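Local coordinates for Galactose/lactose metabolism regulatory protein GAL80 (Saccharomyces cerevisiae, PDB 3BTV) that represses the yeast galactose and lactose metabolic genes by binding the activator GAL4 and blocking its transcriptional activation when no inducing sugar is present, at residues T38-I43 with Q68-S73; I297-H300 with D305-L308; E242-L245 with N251-G254. The protein carries 1 engineered substitution. All coordinates share one frame; numbering follows the deposited sequence.

Contact 1 of 3, residues T38-I43 with Q68-S73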
loop_
_atom_site.group_PDB
_atom_site.type_symbol
_atom_site.label_atom_id
_atom_site.label_comp_id
_atom_site.label_asym_id
_atom_site.label_seq_id
_atom_site.Cartn_x
_atom_site.Cartn_y
_atom_site.Cartn_z
ATOM N N THR B 38 -17.040 8.698 -27.504
ATOM C CA THR B 38 -16.808 9.647 -26.417
ATOM C C THR B 38 -16.846 11.086 -26.896
ATOM O O THR B 38 -17.716 11.851 -26.502
ATOM C CB THR B 38 -15.460 9.391 -25.720
ATOM O OG1 THR B 38 -14.413 9.339 -26.702
ATOM C CG2 THR B 38 -15.504 8.080 -24.949
ATOM N N HIS B 39 -15.892 11.457 -27.739
ATOM C CA HIS B 39 -15.850 12.814 -28.266
ATOM C C HIS B 39 -17.113 13.168 -29.045
ATOM O O HIS B 39 -17.684 14.242 -28.857
ATOM C CB HIS B 39 -14.621 13.010 -29.155
ATOM C CG HIS B 39 -13.335 13.033 -28.397
ATOM N ND1 HIS B 39 -12.669 14.202 -28.099
ATOM C CD2 HIS B 39 -12.598 12.033 -27.860
ATOM C CE1 HIS B 39 -11.573 13.921 -27.414
ATOM N NE2 HIS B 39 -11.508 12.611 -27.256
ATOM N N TYR B 40 -17.557 12.268 -29.913
ATOM C CA TYR B 40 -18.677 12.597 -30.788
ATOM C C TYR B 40 -19.954 12.943 -30.019
ATOM O O TYR B 40 -20.530 14.016 -30.214
ATOM C CB TYR B 40 -18.946 11.501 -31.823
ATOM C CG TYR B 40 -20.167 11.796 -32.666
ATOM C CD1 TYR B 40 -21.295 10.988 -32.598
ATOM C CD2 TYR B 40 -20.204 12.903 -33.506
ATOM C CE1 TYR B 40 -22.422 11.262 -33.359
ATOM C CE2 TYR B 40 -21.328 13.184 -34.275
ATOM C CZ TYR B 40 -22.434 12.362 -34.196
ATOM O OH TYR B 40 -23.553 12.639 -34.956
ATOM N N PRO B 41 -20.409 12.035 -29.149
ATOM C CA PRO B 41 -21.609 12.335 -28.363
ATOM C C PRO B 41 -21.542 13.718 -27.711
ATOM O O PRO B 41 -22.525 14.458 -27.734
ATOM C CB PRO B 41 -21.604 11.233 -27.299
ATOM C CG PRO B 41 -20.959 10.076 -27.985
ATOM C CD PRO B 41 -19.895 10.678 -28.881
ATOM N N ALA B 42 -20.387 14.067 -27.149
ATOM C CA ALA B 42 -20.205 15.375 -26.524
ATOM C C ALA B 42 -20.431 16.523 -27.509
ATOM O O ALA B 42 -21.241 17.419 -27.261
ATOM C CB ALA B 42 -18.826 15.476 -25.901
ATOM N N ILE B 43 -19.711 16.496 -28.624
ATOM C CA ILE B 43 -19.825 17.546 -29.629
ATOM C C ILE B 43 -21.238 17.614 -30.205
ATOM O O ILE B 43 -21.710 18.682 -30.609
ATOM C CB ILE B 43 -18.818 17.333 -30.775
ATOM C CG1 ILE B 43 -17.387 17.300 -30.228
ATOM C CG2 ILE B 43 -18.977 18.416 -31.842
ATOM C CD1 ILE B 43 -16.328 17.121 -31.295
ATOM N N GLN B 68 -20.748 11.434 -43.992
ATOM C CA GLN B 68 -22.056 11.113 -44.534
ATOM C C GLN B 68 -22.891 10.377 -43.495
ATOM O O GLN B 68 -24.012 10.780 -43.182
ATOM C CB GLN B 68 -21.906 10.260 -45.793
ATOM C CG GLN B 68 -23.138 10.220 -46.668
ATOM C CD GLN B 68 -22.838 9.690 -48.051
ATOM O OE1 GLN B 68 -21.724 9.246 -48.326
ATOM N NE2 GLN B 68 -23.831 9.735 -48.933
ATOM N N ARG B 69 -22.327 9.303 -42.955
ATOM C CA ARG B 69 -23.027 8.454 -41.999
ATOM C C ARG B 69 -23.466 9.223 -40.755
ATOM O O ARG B 69 -24.336 8.771 -40.014
ATOM C CB ARG B 69 -22.150 7.260 -41.612
ATOM C CG ARG B 69 -22.749 6.363 -40.543
ATOM C CD ARG B 69 -21.974 5.065 -40.424
ATOM N NE ARG B 69 -22.448 4.249 -39.311
ATOM C CZ ARG B 69 -22.038 3.008 -39.065
ATOM N NH1 ARG B 69 -21.145 2.432 -39.863
ATOM N NH2 ARG B 69 -22.524 2.340 -38.024
ATOM N N LEU B 70 -22.869 10.390 -40.535
ATOM C CA LEU B 70 -23.204 11.200 -39.370
ATOM C C LEU B 70 -23.921 12.493 -39.735
ATOM O O LEU B 70 -24.358 13.229 -38.853
ATOM C CB LEU B 70 -21.951 11.515 -38.550
ATOM C CG LEU B 70 -21.332 10.340 -37.799
ATOM C CD1 LEU B 70 -20.117 10.792 -37.004
ATOM C CD2 LEU B 70 -22.368 9.690 -36.891
ATOM N N LYS B 71 -24.035 12.769 -41.031
ATOM C CA LYS B 71 -24.705 13.980 -41.500
ATOM C C LYS B 71 -23.959 15.248 -41.082
ATOM O O LYS B 71 -24.571 16.213 -40.618
ATOM C CB LYS B 71 -26.141 14.035 -40.972
ATOM C CG LYS B 71 -27.023 12.884 -41.414
ATOM C CD LYS B 71 -27.496 13.077 -42.839
ATOM C CE LYS B 71 -28.493 12.004 -43.227
ATOM N NZ LYS B 71 -27.903 10.645 -43.096
ATOM N N LEU B 72 -22.640 15.245 -41.244
ATOM C CA LEU B 72 -21.822 16.398 -40.881
ATOM C C LEU B 72 -21.727 17.364 -42.061
ATOM O O LEU B 72 -20.714 17.405 -42.760
ATOM C CB LEU B 72 -20.427 15.943 -40.451
ATOM C CG LEU B 72 -20.387 14.670 -39.596
ATOM C CD1 LEU B 72 -18.953 14.198 -39.353
ATOM C CD2 LEU B 72 -21.120 14.876 -38.276
ATOM N N SER B 73 -22.785 18.143 -42.271
ATOM C CA SER B 73 -22.917 18.960 -43.478
ATOM C C SER B 73 -21.959 20.153 -43.538
ATOM O O SER B 73 -22.011 20.950 -44.476
ATOM C CB SER B 73 -24.361 19.437 -43.648
ATOM O OG SER B 73 -24.762 20.235 -42.551
#

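Contact 2 of 3, residues I297-H300 with D305-L308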
loop_
_atom_site.group_PDB
_atom_site.type_symbol
_atom_site.label_atom_id
_atom_site.label_comp_id
_atom_site.label_asym_id
_atom_site.label_seq_id
_atom_site.Cartn_x
_atom_site.Cartn_y
_atom_site.Cartn_z
ATOM N N ILE B 297 -9.604 4.701 -3.650
ATOM C CA ILE B 297 -8.724 5.740 -3.124
ATOM C C ILE B 297 -9.265 6.089 -1.735
ATOM O O ILE B 297 -10.413 6.551 -1.590
ATOM C CB ILE B 297 -8.757 6.978 -4.022
ATOM C CG1 ILE B 297 -8.380 6.591 -5.462
ATOM C CG2 ILE B 297 -7.859 8.091 -3.491
ATOM C CD1 ILE B 297 -8.514 7.741 -6.448
ATOM N N ASP B 298 -8.467 5.795 -0.721
ATOM C CA ASP B 298 -8.807 6.094 0.672
ATOM C C ASP B 298 -7.983 7.276 1.126
ATOM O O ASP B 298 -6.757 7.197 1.158
ATOM C CB ASP B 298 -8.447 4.894 1.547
ATOM C CG ASP B 298 -9.471 3.779 1.463
ATOM O OD1 ASP B 298 -9.088 2.609 1.679
ATOM O OD2 ASP B 298 -10.655 4.070 1.182
ATOM N N ILE B 299 -8.643 8.367 1.486
ATOM C CA ILE B 299 -7.940 9.539 2.002
ATOM C C ILE B 299 -8.286 9.718 3.480
ATOM O O ILE B 299 -9.437 9.896 3.828
ATOM C CB ILE B 299 -8.299 10.777 1.183
ATOM C CG1 ILE B 299 -7.940 10.521 -0.283
ATOM C CG2 ILE B 299 -7.579 12.017 1.714
ATOM C CD1 ILE B 299 -8.199 11.666 -1.207
ATOM N N HIS B 300 -7.299 9.594 4.358
ATOM C CA HIS B 300 -7.569 9.676 5.800
ATOM C C HIS B 300 -7.215 11.066 6.307
ATOM O O HIS B 300 -6.043 11.489 6.239
ATOM C CB HIS B 300 -6.757 8.614 6.538
ATOM C CG HIS B 300 -6.887 7.250 5.941
ATOM N ND1 HIS B 300 -8.008 6.467 6.127
ATOM C CD2 HIS B 300 -6.040 6.523 5.165
ATOM C CE1 HIS B 300 -7.848 5.316 5.492
ATOM N NE2 HIS B 300 -6.664 5.326 4.898
ATOM N N ASP B 305 -12.773 10.821 7.092
ATOM C CA ASP B 305 -12.185 10.045 6.006
ATOM C C ASP B 305 -13.040 10.195 4.765
ATOM O O ASP B 305 -14.267 10.349 4.847
ATOM C CB ASP B 305 -12.102 8.565 6.363
ATOM C CG ASP B 305 -11.027 8.276 7.404
ATOM O OD1 ASP B 305 -10.246 9.199 7.744
ATOM O OD2 ASP B 305 -10.967 7.124 7.876
ATOM N N LEU B 306 -12.382 10.127 3.616
ATOM C CA LEU B 306 -13.042 10.225 2.323
ATOM C C LEU B 306 -12.607 9.001 1.530
ATOM O O LEU B 306 -11.442 8.644 1.542
ATOM C CB LEU B 306 -12.559 11.500 1.636
ATOM C CG LEU B 306 -13.084 11.949 0.291
ATOM C CD1 LEU B 306 -12.840 13.448 0.167
ATOM C CD2 LEU B 306 -12.327 11.208 -0.772
ATOM N N LYS B 307 -13.540 8.370 0.849
ATOM C CA LYS B 307 -13.240 7.225 -0.000
ATOM C C LYS B 307 -13.940 7.330 -1.364
ATOM O O LYS B 307 -15.156 7.581 -1.458
ATOM C CB LYS B 307 -13.645 5.926 0.698
ATOM C CG LYS B 307 -13.460 4.685 -0.177
ATOM C CD LYS B 307 -14.441 3.574 0.229
ATOM C CE LYS B 307 -14.014 2.896 1.524
ATOM N NZ LYS B 307 -12.653 2.273 1.384
ATOM N N LEU B 308 -13.165 7.178 -2.429
ATOM C CA LEU B 308 -13.728 7.114 -3.780
ATOM C C LEU B 308 -13.559 5.692 -4.272
ATOM O O LEU B 308 -12.485 5.122 -4.129
ATOM C CB LEU B 308 -12.971 8.057 -4.719
ATOM C CG LEU B 308 -13.136 9.559 -4.491
ATOM C CD1 LEU B 308 -11.787 10.268 -4.537
ATOM C CD2 LEU B 308 -14.098 10.160 -5.501
#

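Contact 3 of 3, residues E242-L245 with N251-G254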
loop_
_atom_site.group_PDB
_atom_site.type_symbol
_atom_site.label_atom_id
_atom_site.label_comp_id
_atom_site.label_asym_id
_atom_site.label_seq_id
_atom_site.Cartn_x
_atom_site.Cartn_y
_atom_site.Cartn_z
ATOM N N GLU B 242 4.065 -13.982 -20.269
ATOM C CA GLU B 242 3.248 -14.692 -21.256
ATOM C C GLU B 242 1.803 -14.775 -20.787
ATOM O O GLU B 242 1.521 -15.337 -19.725
ATOM C CB GLU B 242 3.783 -16.117 -21.459
ATOM C CG GLU B 242 5.203 -16.191 -22.000
ATOM C CD GLU B 242 5.261 -16.089 -23.523
ATOM O OE1 GLU B 242 4.306 -16.534 -24.202
ATOM O OE2 GLU B 242 6.269 -15.565 -24.045
ATOM N N GLN B 243 0.894 -14.214 -21.575
ATOM C CA GLN B 243 -0.521 -14.217 -21.236
ATOM C C GLN B 243 -1.251 -15.314 -22.006
ATOM O O GLN B 243 -0.842 -15.695 -23.111
ATOM C CB GLN B 243 -1.142 -12.865 -21.573
ATOM C CG GLN B 243 -0.732 -11.730 -20.638
ATOM C CD GLN B 243 -1.372 -10.438 -21.054
ATOM O OE1 GLN B 243 -1.249 -10.014 -22.215
ATOM N NE2 GLN B 243 -2.085 -9.807 -20.122
ATOM N N GLU B 244 -2.335 -15.812 -21.420
ATOM C CA GLU B 244 -3.187 -16.802 -22.070
ATOM C C GLU B 244 -4.263 -16.098 -22.862
ATOM O O GLU B 244 -4.994 -15.265 -22.326
ATOM C CB GLU B 244 -3.855 -17.683 -21.020
ATOM C CG GLU B 244 -2.884 -18.519 -20.208
ATOM C CD GLU B 244 -2.487 -19.796 -20.931
ATOM O OE1 GLU B 244 -3.004 -20.037 -22.044
ATOM O OE2 GLU B 244 -1.661 -20.563 -20.383
ATOM N N LEU B 245 -4.357 -16.428 -24.146
ATOM C CA LEU B 245 -5.425 -15.902 -24.985
ATOM C C LEU B 245 -6.785 -16.434 -24.514
ATOM O O LEU B 245 -6.911 -17.613 -24.181
ATOM C CB LEU B 245 -5.175 -16.278 -26.449
ATOM C CG LEU B 245 -4.063 -15.516 -27.174
ATOM C CD1 LEU B 245 -3.841 -16.074 -28.572
ATOM C CD2 LEU B 245 -4.416 -14.033 -27.248
ATOM N N ASN B 251 -13.327 -18.009 -22.047
ATOM C CA ASN B 251 -12.607 -19.277 -22.031
ATOM C C ASN B 251 -11.257 -19.183 -22.725
ATOM O O ASN B 251 -11.110 -18.466 -23.717
ATOM C CB ASN B 251 -13.458 -20.368 -22.677
ATOM C CG ASN B 251 -14.780 -20.562 -21.963
ATOM O OD1 ASN B 251 -14.813 -20.871 -20.769
ATOM N ND2 ASN B 251 -15.878 -20.375 -22.689
ATOM N N ARG B 252 -10.274 -19.913 -22.205
ATOM C CA ARG B 252 -8.926 -19.890 -22.766
ATOM C C ARG B 252 -8.876 -20.620 -24.097
ATOM O O ARG B 252 -9.630 -21.566 -24.320
ATOM C CB ARG B 252 -7.912 -20.472 -21.775
ATOM C CG ARG B 252 -7.843 -19.675 -20.467
ATOM C CD ARG B 252 -6.612 -19.997 -19.623
ATOM N NE ARG B 252 -6.550 -19.123 -18.450
ATOM C CZ ARG B 252 -5.638 -19.210 -17.487
ATOM N NH1 ARG B 252 -4.690 -20.134 -17.550
ATOM N NH2 ARG B 252 -5.670 -18.365 -16.457
ATOM N N LEU B 253 -7.990 -20.171 -24.982
ATOM C CA LEU B 253 -7.890 -20.738 -26.326
ATOM C C LEU B 253 -6.717 -21.706 -26.451
ATOM O O LEU B 253 -6.482 -22.270 -27.519
ATOM C CB LEU B 253 -7.759 -19.627 -27.375
ATOM C CG LEU B 253 -8.894 -18.598 -27.436
ATOM C CD1 LEU B 253 -8.504 -17.418 -28.306
ATOM C CD2 LEU B 253 -10.175 -19.241 -27.943
ATOM N N GLY B 254 -5.985 -21.898 -25.359
ATOM C CA GLY B 254 -4.820 -22.767 -25.375
ATOM C C GLY B 254 -3.679 -22.204 -26.204
ATOM O O GLY B 254 -2.967 -22.941 -26.884
#

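Contact 1 of 3, residues T38-I43 with Q68-S73
In the Rossmann-fold part of GAL80, Tyr40 in the first turn of helix 39-45 meets Leu70 and Leu72, which follow directly on the C-terminal end of helix 60-69. The contact is apolar, and no hydrogen bond crosses it. Tyr40 and Leu70 approach from opposite directions. The two methyls of Leu70 share the work: CD1 sits over one face of the phenol ring in a CH-pi contact, 4.0 Å from the ring centroid and shifted toward the rim, with CE2 of Tyr40 its nearest ring atom at 3.8 Å. CD2 of Leu70 reaches the far end of the ring instead, 3.7 Å from Tyr40 OH. The phenol is carried out to this point because CG of Tyr40 stands anti to the backbone N (chi1 176°), sending the ring away from its own helix. Leu72 adds a looser touch, its CD2 lying 4.3 Å from Tyr40 CE2, obliquely to the ring.

The shape of the chain beyond helix 60-69 brings both leucines to the same tyrosine. Lys71, with positive phi, forms a Schellman motif, and its N is bonded to Gln68 O at 2.9 Å; Leu72 then forms the centre of an inverse gamma turn. The lysine's own side chain leads away from the tyrosine.

The touching residues are all partly exposed, so this is a surface contact. Leu70 also packs on Ala30 and Ile36 in the loop between strand 21-26 and helix 39-45, whereas Ala42 and Ile43 of that helix rest on helix 363-380.

Contact 2 of 3, residues I297-H300 with D305-L308
Asp298 OD2 receives a hydrogen bond from Lys307 NZ at 2.7 Å, part of a salt bridge across the antiparallel hairpin of strands 295-301 and 305-310 in the large mixed sheet. The ammonium comes to the syn lone pair of OD2, on the side of the other carboxylate oxygen. The two side chains run side by side from a non-hydrogen-bonded pair. CG of Lys307, anti to its own backbone N (chi1 175°), passes 3.2 Å from Asp298 OD2; bends at chi3 (-75°) and chi4 then return NZ to the same oxygen. A methionine in place of Lys307 would probably leave the Asp298 carboxylate without its charged mate across the strands and free to turn.

On the same face of the sheet His300 faces Asp305. Here ND1 gives only a weak, long hydrogen bond to Asp305 OD2, the ring and carboxylate planes standing 77° apart; the stronger hold on the imidazole is from Glu180 of strand 176-184, bonded to NE2. Lys283 of the second subunit packs on His300.

The other face carries Ile297, Ile299, Leu306 and Leu308, which are buried beneath helices 159-169 and 209-225. Ile299 CD1 and Leu306 CD2 meet at 4.2 Å, the two side chains pointing the same way. Strands 176-184 and 319-324 flank the hairpin. Its backbones are joined by paired bonds at Ile297-Leu308 and Ile299-Leu306, the shortest being Ile299 N to Leu306 O at 2.8 Å. Next to the former pair, Lys307 CA makes a CA-H...O contact with Ile297 O at 3.3 Å.

Contact 3 of 3, residues E242-L245 with N251-G254
Glu244, on strand 242-246, crosses the side chain of Arg252 at about a right angle where the chain doubles back at the end of the central strand of a small mixed sheet. Its CB starts against the aliphatic part of the arginine, 3.9 Å from Arg252 CD. The next carbon, CG, lies over one face of the guanidinium and comes to 3.6 Å from Arg252 NH1. Beyond it the chain bends at chi2 (-83°), and CD is 4.0 Å from Arg252 NH1. The carboxylate plane stands only 13° from that of the guanidinium. At the tip OE2 lies well out of the guanidinium plane and no N-H points at it, so opposite charges are near each other without forming a salt bridge. That oxygen has its salt bridge with Arg256 of strand 255-258, and Arg252 pairs through NE with Glu191. The arrangement is thus a methylene laid over one face of the guanidinium, with each charge answered by a separate partner; the two opposite charges probably still attract weakly.

Arg252 gets there by an extended chain from CG to NE, which carries its end toward the glutamate. On the opposite side of the two chains, Leu245 CB and Leu253 CD1 touch at 4.0 Å. Gly254, with positive phi, turns the corner into strand 255-258, which pairs antiparallel with strand 242-246.

One backbone hydrogen bond joins the segments: Leu253 N reaches Leu245 O at 2.9 Å, approaching with a tilt of 34° from the carbonyl plane.

In the fold
The three contacts are well separated, and none touches another. Contact 1 belongs to the Rossmann-fold domain, whereas contacts 2 and 3 both lie in the C-terminal domain. Centre to centre, contact 1 is about 38 Å from contact 2, on the opposite side of the chain's centre, and about 37 Å from contact 3. Sharing a domain does not bring contacts 2 and 3 together: their centres are about 36 Å apart and their nearest atoms about 23 Å. Contact 2 lies in the large mixed sheet, while contact 3 sets the middle strand of the small three-stranded sheet against the short strand 252-253. Of the three, only contact 2 is buried and within reach of the second subunit; contacts 1 and 3 are surface contacts.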